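Local coordinates for protein lovastatin nonaketide synthase, polyketide synthase component (Aspergillus terreus, PDB 7CPX) that builds the dihydromonacolin L nonaketide of lovastatin biosynthesis from malonyl-CoA, as an iterative multidomain polyketide synthase that works with a separate partner protein, lovC, at residues 1271-1276 / 1814-1819; 1820-1825 / 2142-2147. The protein carries 2 engineered substitutions. All blocks are in the same frame, centred on the assembly; numbering follows the deposited sequence.

Interaction 1: 1271-1276 / 1814-1819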
ATOM      1  N   ALA A1271     -37.187 -12.428  30.138  1.00102.42           N
ATOM      2  CA  ALA A1271     -38.554 -12.332  30.631  1.00102.42           C
ATOM      3  C   ALA A1271     -38.704 -12.849  32.056  1.00102.42           C
ATOM      4  O   ALA A1271     -39.780 -13.335  32.425  1.00102.42           O
ATOM      5  CB  ALA A1271     -39.498 -13.087  29.694  1.00102.42           C
ATOM      6  N   MET A1272     -37.653 -12.756  32.873  1.00102.76           N
ATOM      7  CA  MET A1272     -37.720 -13.327  34.214  1.00102.76           C
ATOM      8  C   MET A1272     -38.802 -12.651  35.047  1.00102.76           C
ATOM      9  O   MET A1272     -39.571 -13.322  35.743  1.00102.76           O
ATOM     10  CB  MET A1272     -36.358 -13.215  34.899  1.00102.76           C
ATOM     11  CG  MET A1272     -35.925 -11.793  35.229  1.00102.76           C
ATOM     12  SD  MET A1272     -34.331 -11.741  36.066  1.00102.76           S
ATOM     13  CE  MET A1272     -34.453 -10.172  36.915  1.00102.76           C
ATOM     14  N   PHE A1273     -38.889 -11.325  34.973  1.00101.29           N
ATOM     15  CA  PHE A1273     -39.846 -10.598  35.797  1.00101.29           C
ATOM     16  C   PHE A1273     -41.269 -11.028  35.473  1.00101.29           C
ATOM     17  O   PHE A1273     -41.620 -11.263  34.314  1.00101.29           O
ATOM     18  CB  PHE A1273     -39.701  -9.091  35.583  1.00101.29           C
ATOM     19  CG  PHE A1273     -38.509  -8.483  36.266  1.00101.29           C
ATOM     20  CD1 PHE A1273     -38.254  -8.725  37.602  1.00101.29           C
ATOM     21  CD2 PHE A1273     -37.647  -7.661  35.567  1.00101.29           C
ATOM     22  CE1 PHE A1273     -37.163  -8.159  38.226  1.00101.29           C
ATOM     23  CE2 PHE A1273     -36.553  -7.095  36.184  1.00101.29           C
ATOM     24  CZ  PHE A1273     -36.311  -7.344  37.516  1.00101.29           C
ATOM     25  N   ALA A1274     -42.093 -11.126  36.513  1.00106.06           N
ATOM     26  CA  ALA A1274     -43.496 -11.470  36.358  1.00106.06           C
ATOM     27  C   ALA A1274     -44.272 -10.908  37.538  1.00106.06           C
ATOM     28  O   ALA A1274     -43.707 -10.649  38.604  1.00106.06           O
ATOM     29  CB  ALA A1274     -43.697 -12.986  36.261  1.00106.06           C
ATOM     30  N   ARG A1275     -45.573 -10.722  37.339  1.00108.81           N
ATOM     31  CA  ARG A1275     -46.459 -10.196  38.363  1.00108.81           C
ATOM     32  C   ARG A1275     -47.661 -11.113  38.531  1.00108.81           C
ATOM     33  O   ARG A1275     -48.087 -11.791  37.589  1.00108.81           O
ATOM     34  CB  ARG A1275     -46.939  -8.778  38.023  1.00108.81           C
ATOM     35  CG  ARG A1275     -47.637  -8.658  36.680  1.00108.81           C
ATOM     36  CD  ARG A1275     -48.330  -7.310  36.523  1.00108.81           C
ATOM     37  NE  ARG A1275     -47.476  -6.197  36.928  1.00108.81           N
ATOM     38  CZ  ARG A1275     -47.591  -5.519  38.063  1.00108.81           C
ATOM     39  NH1 ARG A1275     -48.536  -5.797  38.948  1.00108.81           N
ATOM     40  NH2 ARG A1275     -46.738  -4.531  38.316  1.00108.81           N
ATOM     41  N   TRP A1276     -48.202 -11.120  39.750  1.00113.42           N
ATOM     42  CA  TRP A1276     -49.412 -11.872  40.072  1.00113.42           C
ATOM     43  C   TRP A1276     -50.617 -11.079  39.581  1.00113.42           C
ATOM     44  O   TRP A1276     -51.312 -10.400  40.340  1.00113.42           O
ATOM     45  CB  TRP A1276     -49.512 -12.132  41.571  1.00113.42           C
ATOM     46  CG  TRP A1276     -48.581 -13.173  42.082  1.00113.42           C
ATOM     47  CD1 TRP A1276     -47.552 -13.750  41.410  1.00113.42           C
ATOM     48  CD2 TRP A1276     -48.598 -13.772  43.383  1.00113.42           C
ATOM     49  NE1 TRP A1276     -46.921 -14.671  42.207  1.00113.42           N
ATOM     50  CE2 TRP A1276     -47.543 -14.703  43.426  1.00113.42           C
ATOM     51  CE3 TRP A1276     -49.400 -13.609  44.516  1.00113.42           C
ATOM     52  CZ2 TRP A1276     -47.270 -15.471  44.555  1.00113.42           C
ATOM     53  CZ3 TRP A1276     -49.127 -14.372  45.637  1.00113.42           C
ATOM     54  CH2 TRP A1276     -48.072 -15.290  45.648  1.00113.42           C
ATOM     55  N   LEU A1814     -44.280  -6.351  31.916  1.00104.75           N
ATOM     56  CA  LEU A1814     -43.561  -5.730  30.813  1.00104.75           C
ATOM     57  C   LEU A1814     -42.941  -4.398  31.202  1.00104.75           C
ATOM     58  O   LEU A1814     -41.959  -3.985  30.583  1.00104.75           O
ATOM     59  CB  LEU A1814     -44.499  -5.542  29.620  1.00104.75           C
ATOM     60  CG  LEU A1814     -45.093  -6.830  29.046  1.00104.75           C
ATOM     61  CD1 LEU A1814     -45.997  -6.524  27.865  1.00104.75           C
ATOM     62  CD2 LEU A1814     -43.998  -7.806  28.641  1.00104.75           C
ATOM     63  N   ALA A1815     -43.479  -3.719  32.215  1.00100.48           N
ATOM     64  CA  ALA A1815     -42.870  -2.471  32.661  1.00100.48           C
ATOM     65  C   ALA A1815     -41.456  -2.710  33.179  1.00100.48           C
ATOM     66  O   ALA A1815     -40.485  -2.148  32.660  1.00100.48           O
ATOM     67  CB  ALA A1815     -43.736  -1.822  33.741  1.00100.48           C
ATOM     68  N   ARG A1816     -41.317  -3.559  34.198  1.00103.03           N
ATOM     69  CA  ARG A1816     -39.996  -3.797  34.767  1.00103.03           C
ATOM     70  C   ARG A1816     -39.135  -4.674  33.868  1.00103.03           C
ATOM     71  O   ARG A1816     -37.907  -4.547  33.886  1.00103.03           O
ATOM     72  CB  ARG A1816     -40.120  -4.416  36.159  1.00103.03           C
ATOM     73  CG  ARG A1816     -40.871  -5.727  36.211  1.00103.03           C
ATOM     74  CD  ARG A1816     -40.881  -6.261  37.630  1.00103.03           C
ATOM     75  NE  ARG A1816     -42.221  -6.467  38.164  1.00103.03           N
ATOM     76  CZ  ARG A1816     -42.743  -7.647  38.474  1.00103.03           C
ATOM     77  NH1 ARG A1816     -42.070  -8.775  38.296  1.00103.03           N
ATOM     78  NH2 ARG A1816     -43.967  -7.699  38.987  1.00103.03           N
ATOM     79  N   ASN A1817     -39.744  -5.556  33.072  1.00100.28           N
ATOM     80  CA  ASN A1817     -38.970  -6.274  32.064  1.00100.28           C
ATOM     81  C   ASN A1817     -38.340  -5.301  31.080  1.00100.28           C
ATOM     82  O   ASN A1817     -37.158  -5.425  30.736  1.00100.28           O
ATOM     83  CB  ASN A1817     -39.858  -7.273  31.322  1.00100.28           C
ATOM     84  CG  ASN A1817     -40.229  -8.467  32.170  1.00100.28           C
ATOM     85  OD1 ASN A1817     -41.270  -8.480  32.826  1.00100.28           O
ATOM     86  ND2 ASN A1817     -39.373  -9.481  32.166  1.00100.28           N
ATOM     87  N   ASN A1818     -39.118  -4.320  30.621  1.00 99.57           N
ATOM     88  CA  ASN A1818     -38.587  -3.295  29.735  1.00 99.57           C
ATOM     89  C   ASN A1818     -37.516  -2.474  30.434  1.00 99.57           C
ATOM     90  O   ASN A1818     -36.506  -2.113  29.824  1.00 99.57           O
ATOM     91  CB  ASN A1818     -39.720  -2.395  29.246  1.00 99.57           C
ATOM     92  CG  ASN A1818     -40.584  -3.063  28.197  1.00 99.57           C
ATOM     93  OD1 ASN A1818     -40.132  -3.954  27.479  1.00 99.57           O
ATOM     94  ND2 ASN A1818     -41.836  -2.635  28.102  1.00 99.57           N
ATOM     95  N   ARG A1819     -37.720  -2.162  31.713  1.00 98.94           N
ATOM     96  CA  ARG A1819     -36.706  -1.414  32.447  1.00 98.94           C
ATOM     97  C   ARG A1819     -35.393  -2.184  32.494  1.00 98.94           C
ATOM     98  O   ARG A1819     -34.320  -1.623  32.247  1.00 98.94           O
ATOM     99  CB  ARG A1819     -37.198  -1.098  33.860  1.00 98.94           C
ATOM    100  CG  ARG A1819     -38.159   0.076  33.920  1.00 98.94           C
ATOM    101  CD  ARG A1819     -38.364   0.574  35.341  1.00 98.94           C
ATOM    102  NE  ARG A1819     -39.396  -0.172  36.050  1.00 98.94           N
ATOM    103  CZ  ARG A1819     -40.695   0.074  35.953  1.00 98.94           C
ATOM    104  NH1 ARG A1819     -41.163   1.021  35.157  1.00 98.94           N
ATOM    105  NH2 ARG A1819     -41.548  -0.650  36.671  1.00 98.94           N
TER

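Interaction 2: 1820-1825 / 2142-2147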
ATOM      1  N   MET A1820     -35.461  -3.480  32.796  1.00 97.76           N
ATOM      2  CA  MET A1820     -34.248  -4.287  32.865  1.00 97.76           C
ATOM      3  C   MET A1820     -33.580  -4.396  31.501  1.00 97.76           C
ATOM      4  O   MET A1820     -32.354  -4.279  31.388  1.00 97.76           O
ATOM      5  CB  MET A1820     -34.575  -5.677  33.411  1.00 97.76           C
ATOM      6  CG  MET A1820     -33.386  -6.625  33.455  1.00 97.76           C
ATOM      7  SD  MET A1820     -33.815  -8.262  34.072  1.00 97.76           S
ATOM      8  CE  MET A1820     -35.030  -8.775  32.861  1.00 97.76           C
ATOM      9  N   ASN A1821     -34.369  -4.626  30.450  1.00 96.48           N
ATOM     10  CA  ASN A1821     -33.802  -4.848  29.127  1.00 96.48           C
ATOM     11  C   ASN A1821     -33.341  -3.563  28.455  1.00 96.48           C
ATOM     12  O   ASN A1821     -32.545  -3.625  27.514  1.00 96.48           O
ATOM     13  CB  ASN A1821     -34.822  -5.563  28.242  1.00 96.48           C
ATOM     14  CG  ASN A1821     -35.147  -6.954  28.742  1.00 96.48           C
ATOM     15  OD1 ASN A1821     -34.258  -7.700  29.154  1.00 96.48           O
ATOM     16  ND2 ASN A1821     -36.425  -7.307  28.723  1.00 96.48           N
ATOM     17  N   SER A1822     -33.819  -2.404  28.912  1.00 97.74           N
ATOM     18  CA  SER A1822     -33.328  -1.142  28.378  1.00 97.74           C
ATOM     19  C   SER A1822     -31.848  -0.964  28.656  1.00 97.74           C
ATOM     20  O   SER A1822     -31.158  -0.270  27.900  1.00 97.74           O
ATOM     21  CB  SER A1822     -34.113   0.022  28.975  1.00 97.74           C
ATOM     22  OG  SER A1822     -33.972   0.058  30.383  1.00 97.74           O
ATOM     23  N   SER A1823     -31.350  -1.580  29.725  1.00 96.67           N
ATOM     24  CA  SER A1823     -29.919  -1.603  29.983  1.00 96.67           C
ATOM     25  C   SER A1823     -29.154  -2.264  28.847  1.00 96.67           C
ATOM     26  O   SER A1823     -27.959  -1.997  28.680  1.00 96.67           O
ATOM     27  CB  SER A1823     -29.662  -2.332  31.304  1.00 96.67           C
ATOM     28  OG  SER A1823     -28.297  -2.654  31.475  1.00 96.67           O
ATOM     29  N   ARG A1824     -29.823  -3.096  28.045  1.00 94.28           N
ATOM     30  CA  ARG A1824     -29.170  -3.878  27.007  1.00 94.28           C
ATOM     31  C   ARG A1824     -29.544  -3.468  25.590  1.00 94.28           C
ATOM     32  O   ARG A1824     -28.795  -3.784  24.661  1.00 94.28           O
ATOM     33  CB  ARG A1824     -29.498  -5.366  27.193  1.00 94.28           C
ATOM     34  CG  ARG A1824     -28.807  -6.302  26.216  1.00 94.28           C
ATOM     35  CD  ARG A1824     -29.120  -7.746  26.553  1.00 94.28           C
ATOM     36  NE  ARG A1824     -30.549  -7.923  26.769  1.00 94.28           N
ATOM     37  CZ  ARG A1824     -31.447  -7.982  25.796  1.00 94.28           C
ATOM     38  NH1 ARG A1824     -31.093  -7.932  24.523  1.00 94.28           N
ATOM     39  NH2 ARG A1824     -32.734  -8.083  26.108  1.00 94.28           N
ATOM     40  N   ARG A1825     -30.670  -2.790  25.394  1.00 95.43           N
ATOM     41  CA  ARG A1825     -31.080  -2.360  24.065  1.00 95.43           C
ATOM     42  C   ARG A1825     -32.036  -1.186  24.213  1.00 95.43           C
ATOM     43  O   ARG A1825     -32.560  -0.942  25.305  1.00 95.43           O
ATOM     44  CB  ARG A1825     -31.742  -3.505  23.284  1.00 95.43           C
ATOM     45  CG  ARG A1825     -33.095  -3.939  23.822  1.00 95.43           C
ATOM     46  CD  ARG A1825     -33.615  -5.147  23.062  1.00 95.43           C
ATOM     47  NE  ARG A1825     -34.980  -5.499  23.433  1.00 95.43           N
ATOM     48  CZ  ARG A1825     -36.068  -4.984  22.877  1.00 95.43           C
ATOM     49  NH1 ARG A1825     -35.993  -4.064  21.930  1.00 95.43           N
ATOM     50  NH2 ARG A1825     -37.264  -5.401  23.284  1.00 95.43           N
ATOM     51  N   THR A2142     -40.740   6.857  24.706  1.00106.71           N
ATOM     52  CA  THR A2142     -39.563   7.247  25.460  1.00106.71           C
ATOM     53  C   THR A2142     -38.678   6.030  25.690  1.00106.71           C
ATOM     54  O   THR A2142     -39.172   4.942  26.004  1.00106.71           O
ATOM     55  CB  THR A2142     -39.971   7.866  26.798  1.00106.71           C
ATOM     56  OG1 THR A2142     -40.803   9.009  26.563  1.00106.71           O
ATOM     57  CG2 THR A2142     -38.755   8.285  27.591  1.00106.71           C
ATOM     58  N   ARG A2143     -37.373   6.219  25.523  1.00103.01           N
ATOM     59  CA  ARG A2143     -36.413   5.132  25.677  1.00103.01           C
ATOM     60  C   ARG A2143     -36.308   4.761  27.150  1.00103.01           C
ATOM     61  O   ARG A2143     -35.735   5.508  27.949  1.00103.01           O
ATOM     62  CB  ARG A2143     -35.059   5.547  25.113  1.00103.01           C
ATOM     63  CG  ARG A2143     -34.004   4.457  25.140  1.00103.01           C
ATOM     64  CD  ARG A2143     -32.860   4.788  24.200  1.00103.01           C
ATOM     65  NE  ARG A2143     -31.748   3.854  24.321  1.00103.01           N
ATOM     66  CZ  ARG A2143     -30.676   3.866  23.542  1.00103.01           C
ATOM     67  NH1 ARG A2143     -30.544   4.742  22.559  1.00103.01           N
ATOM     68  NH2 ARG A2143     -29.712   2.973  23.751  1.00103.01           N
ATOM     69  N   VAL A2144     -36.850   3.602  27.509  1.00100.54           N
ATOM     70  CA  VAL A2144     -36.934   3.183  28.902  1.00100.54           C
ATOM     71  C   VAL A2144     -35.559   3.256  29.550  1.00100.54           C
ATOM     72  O   VAL A2144     -34.534   3.067  28.886  1.00100.54           O
ATOM     73  CB  VAL A2144     -37.521   1.766  29.018  1.00100.54           C
ATOM     74  CG1 VAL A2144     -37.602   1.352  30.468  1.00100.54           C
ATOM     75  CG2 VAL A2144     -38.895   1.705  28.375  1.00100.54           C
ATOM     76  N   ARG A2145     -35.532   3.539  30.848  1.00101.16           N
ATOM     77  CA  ARG A2145     -34.308   3.608  31.628  1.00101.16           C
ATOM     78  C   ARG A2145     -34.256   2.438  32.601  1.00101.16           C
ATOM     79  O   ARG A2145     -35.284   1.990  33.117  1.00101.16           O
ATOM     80  CB  ARG A2145     -34.217   4.931  32.396  1.00101.16           C
ATOM     81  CG  ARG A2145     -33.067   4.999  33.394  1.00101.16           C
ATOM     82  CD  ARG A2145     -33.078   6.294  34.189  1.00101.16           C
ATOM     83  NE  ARG A2145     -32.430   7.389  33.477  1.00101.16           N
ATOM     84  CZ  ARG A2145     -32.119   8.556  34.026  1.00101.16           C
ATOM     85  NH1 ARG A2145     -32.383   8.816  35.296  1.00101.16           N
ATOM     86  NH2 ARG A2145     -31.521   9.483  33.282  1.00101.16           N
ATOM     87  N   SER A2146     -33.044   1.946  32.844  1.00 98.93           N
ATOM     88  CA  SER A2146     -32.865   0.858  33.791  1.00 98.93           C
ATOM     89  C   SER A2146     -33.278   1.298  35.189  1.00 98.93           C
ATOM     90  O   SER A2146     -33.106   2.456  35.580  1.00 98.93           O
ATOM     91  CB  SER A2146     -31.411   0.389  33.797  1.00 98.93           C
ATOM     92  OG  SER A2146     -31.237  -0.711  34.672  1.00 98.93           O
ATOM     93  N   ILE A2147     -33.829   0.352  35.951  1.00 99.13           N
ATOM     94  CA  ILE A2147     -34.296   0.661  37.296  1.00 99.13           C
ATOM     95  C   ILE A2147     -33.151   1.179  38.153  1.00 99.13           C
ATOM     96  O   ILE A2147     -33.340   2.080  38.981  1.00 99.13           O
ATOM     97  CB  ILE A2147     -34.951  -0.583  37.925  1.00 99.13           C
ATOM     98  CG1 ILE A2147     -35.717  -0.208  39.192  1.00 99.13           C
ATOM     99  CG2 ILE A2147     -33.901  -1.623  38.245  1.00 99.13           C
ATOM    100  CD1 ILE A2147     -36.983   0.565  38.926  1.00 99.13           C
TER

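Interaction 1: 1271-1276 / 1814-1819
Phe1273 and Arg1816 join the loop leading into edge strand 1275-1280 to the first turns of helix 1814-1822, their side chains crossing at a slant. The aliphatic part of Arg1816 lies over one face of the Phe1273 ring: CD is 3.9 Å from the ring centroid, 29° off the normal, a CH-pi contact. From the opposite face the ring receives Met1272 CE, 3.4 Å above its plane and toward the rim. The guanidinium of Arg1816 is turned 85° against the ring and reaches past it to the backbone. Arg1816 NH1 donates to Ala1274 O at a modelled 2.5 Å, a length not to be pressed at this resolution; the oxygen sits in the guanidinium plane, whereas the donor stands above the carbonyl plane. A weak bond from NH2 to the same oxygen makes the grip two-pronged. Strand 1275-1280 borders a mixed sheet beside 1804-1811, the strand that runs into this helix, in a Rossmann-like unit consistent with a structural pseudo-ketoreductase. Asp1813, between that strand and the helix, bridges Arg1816 NE and Arg1275 NH2, which probably offsets the repulsion of two guanidinium groups whose NH2 atoms are 4.3 Å apart. With its CG anti to the carbonyl carbon (chi1 -72°), Asn1817 brings its amide group up to Phe1273, CG 3.5 Å from Phe1273 CB.

Interaction 2: 1820-1825 / 2142-2147
Ser1822, Val2144 and Ser2146 pack the C-terminal end of helix 1814-1822 against the chain leaving strand 2139-2143, which forms a two-stranded antiparallel sheet with 1828-1832 at the entry to the ketoreductase domain. The backbones come close enough for short side chains to meet: the CA atoms of Ser1822 and Val2144 are 5.7 Å apart. Ser1822 points its CB at Val2144, with 3.8 Å between the two CB atoms, and the same methylene faces the Val2144 carbonyl. Val2144 CG1, anti to its backbone N (chi1 -180°), lies 3.9 Å from Ser1822 OG. That hydroxyl also approaches Ser2146 N, at 3.2 Å, but the angle is wrong for a hydrogen bond; its chi1 of 60° holds OG between the backbone N and carbonyl carbon, and the helix itself supplies its partner, Arg1819 O. No hydrogen bond crosses between the segments, and van der Waals packing carries the contact. Ser2146 is likewise engaged on its own side, its OG bonding Asp2148 OD1, while Ser1823 OG bonds Lys1232 O. Between these two serines the approach is looser: Ser1823 CB is 4.1 Å from both CB and OG of Ser2146.

Overall arrangement
Both contacts are largely buried and use successive parts of helix 1814-1822: interaction 1 takes its first turns, interaction 2 its end, with centres about 12 Å apart. They also touch directly. Met1272 CE lies 3.5 Å from Met1820 SD, and Arg1819 CA is 3.5 Å from Val2144 CG1, so the helix packs against both 1271-1276 and 2142-2147. The chemistry differs: interaction 1 combines aromatic packing with a charged side chain bound to backbone, whereas interaction 2 is hydrogen-bond-free packing of small side chains. Helix 2363-2385 touches Phe1273 and Arg1816 as well as Ile2147; 2142-2147 is itself part of the ketoreductase domain, and this helix of the same domain also reaches interaction 1.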